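Local coordinates for ATP-dependent Clp protease adapter protein ClpS 2 (Agrobacterium tumefaciens, PDB 4YJM) that probably adjusts the specificity of ClpAP-mediated, ATP-dependent protein degradation as a ClpS-family N-end rule adaptor that binds the N-terminal domain of the chaperone ClpA, at residues V26-D31 against R56-A61; D32-E37 against F93-T98. All blocks are in the same frame, centred on the assembly; numbering follows the deposited sequence.

Interaction 1: V26-D31 against R56-A61; sequences VMLLND and RVMMTA
The end of strand 23-29 and the residues that follow it come up against helix 51-64; the axes of the short pieces 26-29 and 56-61 run at 68° to each other and approach to 8.4 Å. Leu28 is the residue of the strand that points at the helix. With CG anti to the backbone N, chi1 168° and chi2 72° together carry CD2 to two consecutive helical residues: Leu28 CD2 lies 3.9 Å from Val57 CG1 and 4.1 Å from Met58 CG, crossing both side chains obliquely. One turn further on, the methyl of Ala61 adds a third contact, with Ala61 CB 4.3 Å from Leu28 CD2 and 3.9 Å from Leu28 O. Leu29 turns the opposite way, as alternation along a strand requires. Past the strand end, Asn30 makes the closest approach: its CB rests 3.3 Å from Ala61 O, and the CA atoms of Asn30 and Ala61 are 5.1 Å apart. Apolar side chains thus carry the contact at Leu28, while at Asn30 a carbon lies against a helix carbonyl oxygen. The result is a helix packed against a three-stranded antiparallel sheet. Leu28 also touches Leu95 and Phe97, Met58 reaches Val39 and Thr40 of helix 36-47, and strand 23-29 is the central strand, paired with 66-73 and 97-101.

Interaction 2: D32-E37 against F93-T98; sequences DYTPRE and FPLMFT
Two short non-regular runs, the turn leading into helix 36-47 and the approach to strand 97-101, meet at the protein surface. A CH-pi interaction joins Pro35 to Phe93. Pro35 CD sits over one face of the Phe93 ring, 3.6 Å from the centroid and 17° off the ring normal, displaced toward the rim so that Phe93 CZ is its nearest atom at 3.4 Å. The two side chains cross at about a right angle, and Phe93 CG, beside its own backbone N (chi1 -60°), helps place one ring face against Pro35 CD. Since Pro35 is the N-cap residue of helix 36-47, the aromatic ring packs directly on the start of that helix.

A second group of contacts gathers around Thr34. Its two branches part at CB: CG2, anti to the backbone N, lies 4.0 Å from Phe93 CB and 3.9 Å from Leu95 CB, whereas OG1 lies beside the backbone N. That hydroxyl oxygen is close to main chain as well as side chain, with Thr34 OG1 3.2 Å from Leu95 N and 3.6 Å from Pro94 CD.

Apolar contact continues at Tyr33, where CB meets Pro94 CG at 3.7 Å; from there the phenol leads away from the other segment. Asp31 OD1 accepts hydrogen bonds from the successive backbone N atoms of Tyr33 and Thr34, so a side-chain-braced helix entry is packed against the segment leading to an edge strand. Around the contact, Phe93 packs edge-to-face with Phe38, and Leu95 and Thr34 touch Val39 of helix 36-47. Strand 97-101 pairs with strand 23-29, and the Phe97 side chain touches Ala81 and Ala84 of helix 74-91.

In the fold
From the N terminus the chain runs along strand 23-29, through the turn at 30-35, and into helices 36-47 and 51-64. Interaction 1 closes the first loop, bringing helix 51-64 back to the strand and its exit. Interaction 2 closes a longer one: after strand 66-73 and helix 74-91, the chain returns at 93-98 beside the turn that starts helix 36-47. The segments alternate, so the two loops cross rather than nest. Their centres lie about 9 Å apart, and both contacts reach the same sheet, where probable hydrogen bonds from Met27 N to Thr98 O and from Leu29 N to Met96 O join strand 23-29 to the returning chain.

Interaction 1: V26-D31 against R56-A61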
loop_
_atom_site.group_PDB
_atom_site.type_symbol
_atom_site.label_atom_id
_atom_site.label_comp_id
_atom_site.label_asym_id
_atom_site.label_seq_id
_atom_site.Cartn_x
_atom_site.Cartn_y
_atom_site.Cartn_z
ATOM N N VAL A 26 5.613 -2.849 2.793
ATOM C CA VAL A 26 4.737 -1.735 2.441
ATOM C C VAL A 26 3.326 -2.082 2.923
ATOM O O VAL A 26 2.794 -3.125 2.546
ATOM C CB VAL A 26 4.742 -1.472 0.910
ATOM C CG1 VAL A 26 3.795 -0.332 0.564
ATOM C CG2 VAL A 26 6.155 -1.182 0.441
ATOM N N MET A 27 2.749 -1.207 3.735
ATOM C CA MET A 27 1.443 -1.400 4.372
ATOM C C MET A 27 0.443 -0.455 3.753
ATOM O O MET A 27 0.716 0.715 3.637
ATOM C CB MET A 27 1.479 -1.107 5.896
ATOM C CG MET A 27 2.596 -1.800 6.688
ATOM S SD MET A 27 2.410 -3.559 6.577
ATOM C CE MET A 27 0.999 -3.834 7.682
ATOM N N LEU A 28 -0.719 -0.966 3.392
ATOM C CA LEU A 28 -1.910 -0.147 3.158
ATOM C C LEU A 28 -2.686 0.071 4.459
ATOM O O LEU A 28 -3.012 -0.902 5.171
ATOM C CB LEU A 28 -2.809 -0.841 2.126
ATOM C CG LEU A 28 -4.216 -0.241 2.011
ATOM C CD1 LEU A 28 -4.150 1.130 1.325
ATOM C CD2 LEU A 28 -5.148 -1.189 1.286
ATOM N N LEU A 29 -3.052 1.325 4.753
ATOM C CA LEU A 29 -3.855 1.649 5.938
ATOM C C LEU A 29 -5.331 1.791 5.604
ATOM O O LEU A 29 -5.686 2.273 4.538
ATOM C CB LEU A 29 -3.394 2.954 6.610
ATOM C CG LEU A 29 -1.915 3.090 6.976
ATOM C CD1 LEU A 29 -1.738 4.367 7.819
ATOM C CD2 LEU A 29 -1.416 1.879 7.753
ATOM N N ASN A 30 -6.182 1.373 6.522
ATOM C CA ASN A 30 -7.616 1.546 6.356
ATOM C C ASN A 30 -7.991 3.006 6.440
ATOM O O ASN A 30 -7.345 3.766 7.157
ATOM C CB ASN A 30 -8.379 0.754 7.419
ATOM C CG ASN A 30 -9.897 0.903 7.293
ATOM O OD1 ASN A 30 -10.492 0.503 6.291
ATOM N ND2 ASN A 30 -10.527 1.462 8.325
ATOM N N ASP A 31 -9.013 3.400 5.681
ATOM C CA ASP A 31 -9.721 4.653 5.955
ATOM C C ASP A 31 -11.165 4.581 5.492
ATOM O O ASP A 31 -11.552 3.659 4.745
ATOM C CB ASP A 31 -9.018 5.850 5.305
ATOM C CG ASP A 31 -9.164 5.886 3.770
ATOM O OD1 ASP A 31 -10.283 6.058 3.268
ATOM O OD2 ASP A 31 -8.140 5.757 3.076
ATOM N N ARG A 56 -8.734 -8.404 -1.424
ATOM C CA ARG A 56 -8.413 -9.147 -0.213
ATOM C C ARG A 56 -7.498 -8.277 0.685
ATOM O O ARG A 56 -7.543 -8.344 1.923
ATOM C CB ARG A 56 -7.772 -10.491 -0.574
ATOM C CG ARG A 56 -8.729 -11.426 -1.322
ATOM C CD ARG A 56 -8.060 -12.704 -1.808
ATOM N NE ARG A 56 -7.606 -13.542 -0.704
ATOM C CZ ARG A 56 -6.882 -14.647 -0.849
ATOM N NH1 ARG A 56 -6.519 -15.056 -2.055
ATOM N NH2 ARG A 56 -6.515 -15.343 0.217
ATOM N N VAL A 57 -6.677 -7.450 0.060
ATOM C CA VAL A 57 -5.768 -6.592 0.827
ATOM C C VAL A 57 -6.603 -5.546 1.615
ATOM O O VAL A 57 -6.431 -5.356 2.822
ATOM C CB VAL A 57 -4.716 -5.921 -0.087
ATOM C CG1 VAL A 57 -3.917 -4.859 0.682
ATOM C CG2 VAL A 57 -3.738 -6.974 -0.642
ATOM N N MET A 58 -7.553 -4.929 0.937
ATOM C CA MET A 58 -8.514 -4.038 1.591
ATOM C C MET A 58 -9.339 -4.644 2.728
ATOM O O MET A 58 -9.441 -4.048 3.810
ATOM C CB MET A 58 -9.417 -3.506 0.534
ATOM C CG MET A 58 -8.652 -2.581 -0.418
ATOM S SD MET A 58 -9.787 -1.672 -1.517
ATOM C CE MET A 58 -9.967 -2.828 -2.854
ATOM N N MET A 59 -9.990 -5.771 2.480
ATOM C CA MET A 59 -10.710 -6.453 3.544
ATOM C C MET A 59 -9.813 -6.632 4.752
ATOM O O MET A 59 -10.254 -6.467 5.882
ATOM C CB MET A 59 -11.225 -7.815 3.082
ATOM C CG MET A 59 -12.451 -7.759 2.199
ATOM S SD MET A 59 -13.047 -9.410 1.797
ATOM C CE MET A 59 -13.539 -10.012 3.412
ATOM N N THR A 60 -8.545 -6.953 4.520
ATOM C CA THR A 60 -7.619 -7.158 5.627
ATOM C C THR A 60 -7.398 -5.839 6.367
ATOM O O THR A 60 -7.389 -5.807 7.606
ATOM C CB THR A 60 -6.256 -7.725 5.149
ATOM O OG1 THR A 60 -6.455 -9.027 4.586
ATOM C CG2 THR A 60 -5.270 -7.845 6.297
ATOM N N ALA A 61 -7.213 -4.767 5.603
ATOM C CA ALA A 61 -6.937 -3.467 6.183
ATOM C C ALA A 61 -8.163 -3.015 6.994
ATOM O O ALA A 61 -8.028 -2.501 8.107
ATOM C CB ALA A 61 -6.582 -2.454 5.086
#

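Interaction 2: D32-E37 against F93-T98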
loop_
_atom_site.group_PDB
_atom_site.type_symbol
_atom_site.label_atom_id
_atom_site.label_comp_id
_atom_site.label_asym_id
_atom_site.label_seq_id
_atom_site.Cartn_x
_atom_site.Cartn_y
_atom_site.Cartn_z
ATOM N N ASP A 32 -11.922 5.591 5.904
ATOM C CA ASP A 32 -13.357 5.693 5.645
ATOM C C ASP A 32 -13.738 6.453 4.386
ATOM O O ASP A 32 -14.925 6.601 4.116
ATOM C CB ASP A 32 -14.067 6.416 6.799
ATOM C CG ASP A 32 -13.916 5.724 8.126
ATOM O OD1 ASP A 32 -13.733 4.492 8.147
ATOM O OD2 ASP A 32 -14.013 6.429 9.157
ATOM N N TYR A 33 -12.765 6.977 3.640
ATOM C CA TYR A 33 -13.077 8.063 2.696
ATOM C C TYR A 33 -12.578 7.812 1.285
ATOM O O TYR A 33 -13.121 8.354 0.329
ATOM C CB TYR A 33 -12.497 9.386 3.206
ATOM C CG TYR A 33 -13.239 9.909 4.405
ATOM C CD1 TYR A 33 -14.485 10.511 4.263
ATOM C CD2 TYR A 33 -12.710 9.785 5.679
ATOM C CE1 TYR A 33 -15.177 10.976 5.357
ATOM C CE2 TYR A 33 -13.396 10.254 6.780
ATOM C CZ TYR A 33 -14.628 10.846 6.612
ATOM O OH TYR A 33 -15.316 11.310 7.706
ATOM N N THR A 34 -11.551 6.995 1.143
ATOM C CA THR A 34 -11.025 6.732 -0.185
ATOM C C THR A 34 -11.899 5.691 -0.862
ATOM O O THR A 34 -12.097 4.610 -0.310
ATOM C CB THR A 34 -9.552 6.231 -0.128
ATOM O OG1 THR A 34 -8.746 7.113 0.683
ATOM C CG2 THR A 34 -8.973 6.160 -1.537
ATOM N N PRO A 35 -12.387 5.973 -2.085
ATOM C CA PRO A 35 -13.230 4.949 -2.714
ATOM C C PRO A 35 -12.503 3.644 -3.003
ATOM O O PRO A 35 -11.352 3.634 -3.443
ATOM C CB PRO A 35 -13.681 5.608 -4.031
ATOM C CG PRO A 35 -13.461 7.061 -3.843
ATOM C CD PRO A 35 -12.308 7.203 -2.892
ATOM N N ARG A 36 -13.220 2.549 -2.778
ATOM C CA ARG A 36 -12.712 1.202 -2.973
ATOM C C ARG A 36 -12.123 1.040 -4.383
ATOM O O ARG A 36 -11.055 0.469 -4.563
ATOM C CB ARG A 36 -13.856 0.210 -2.723
ATOM C CG ARG A 36 -13.522 -1.269 -2.880
ATOM C CD ARG A 36 -14.644 -2.165 -2.335
ATOM N NE ARG A 36 -14.994 -1.824 -0.955
ATOM C CZ ARG A 36 -16.071 -1.136 -0.582
ATOM N NH1 ARG A 36 -16.952 -0.702 -1.476
ATOM N NH2 ARG A 36 -16.272 -0.885 0.703
ATOM N N GLU A 37 -12.819 1.558 -5.380
ATOM C CA GLU A 37 -12.405 1.372 -6.760
ATOM C C GLU A 37 -11.160 2.199 -7.089
ATOM O O GLU A 37 -10.396 1.825 -7.976
ATOM C CB GLU A 37 -13.550 1.716 -7.710
ATOM C CG GLU A 37 -14.664 0.689 -7.701
ATOM C CD GLU A 37 -14.154 -0.720 -7.934
ATOM O OE1 GLU A 37 -13.162 -0.883 -8.676
ATOM O OE2 GLU A 37 -14.736 -1.663 -7.358
ATOM N N PHE A 93 -7.940 12.554 -1.219
ATOM C CA PHE A 93 -8.283 11.426 -0.357
ATOM C C PHE A 93 -7.219 11.230 0.721
ATOM O O PHE A 93 -6.057 11.600 0.512
ATOM C CB PHE A 93 -8.395 10.139 -1.153
ATOM C CG PHE A 93 -9.436 10.170 -2.223
ATOM C CD1 PHE A 93 -10.709 10.656 -1.977
ATOM C CD2 PHE A 93 -9.131 9.705 -3.485
ATOM C CE1 PHE A 93 -11.670 10.678 -2.997
ATOM C CE2 PHE A 93 -10.076 9.711 -4.495
ATOM C CZ PHE A 93 -11.347 10.202 -4.251
ATOM N N PRO A 94 -7.606 10.622 1.863
ATOM C CA PRO A 94 -6.664 10.356 2.957
ATOM C C PRO A 94 -5.856 9.072 2.773
ATOM O O PRO A 94 -5.105 8.723 3.675
ATOM C CB PRO A 94 -7.586 10.259 4.181
ATOM C CG PRO A 94 -8.841 9.695 3.648
ATOM C CD PRO A 94 -8.994 10.297 2.255
ATOM N N LEU A 95 -6.012 8.393 1.633
ATOM C CA LEU A 95 -5.272 7.161 1.335
ATOM C C LEU A 95 -3.802 7.229 1.737
ATOM O O LEU A 95 -3.064 8.128 1.331
ATOM C CB LEU A 95 -5.360 6.846 -0.172
ATOM C CG LEU A 95 -4.654 5.574 -0.636
ATOM C CD1 LEU A 95 -5.315 4.341 -0.015
ATOM C CD2 LEU A 95 -4.732 5.528 -2.127
ATOM N N MET A 96 -3.378 6.255 2.524
ATOM C CA MET A 96 -2.021 6.209 3.064
ATOM C C MET A 96 -1.365 4.841 2.992
ATOM O O MET A 96 -1.942 3.831 3.439
ATOM C CB MET A 96 -2.058 6.662 4.542
ATOM C CG MET A 96 -0.688 6.657 5.237
ATOM S SD MET A 96 0.453 7.869 4.545
ATOM C CE MET A 96 -0.511 9.339 4.754
ATOM N N PHE A 97 -0.167 4.808 2.395
ATOM C CA PHE A 97 0.718 3.650 2.429
ATOM C C PHE A 97 1.938 3.993 3.281
ATOM O O PHE A 97 2.446 5.106 3.186
ATOM C CB PHE A 97 1.167 3.242 1.056
ATOM C CG PHE A 97 0.065 2.730 0.178
ATOM C CD1 PHE A 97 -0.005 1.391 -0.124
ATOM C CD2 PHE A 97 -0.879 3.602 -0.377
ATOM C CE1 PHE A 97 -1.013 0.912 -0.957
ATOM C CE2 PHE A 97 -1.870 3.132 -1.213
ATOM C CZ PHE A 97 -1.942 1.805 -1.498
ATOM N N THR A 98 2.383 3.050 4.115
ATOM C CA THR A 98 3.526 3.290 5.008
ATOM C C THR A 98 4.557 2.180 4.814
ATOM O O THR A 98 4.273 1.183 4.163
ATOM C CB THR A 98 3.096 3.331 6.496
ATOM O OG1 THR A 98 2.618 2.031 6.868
ATOM C CG2 THR A 98 1.969 4.289 6.719
#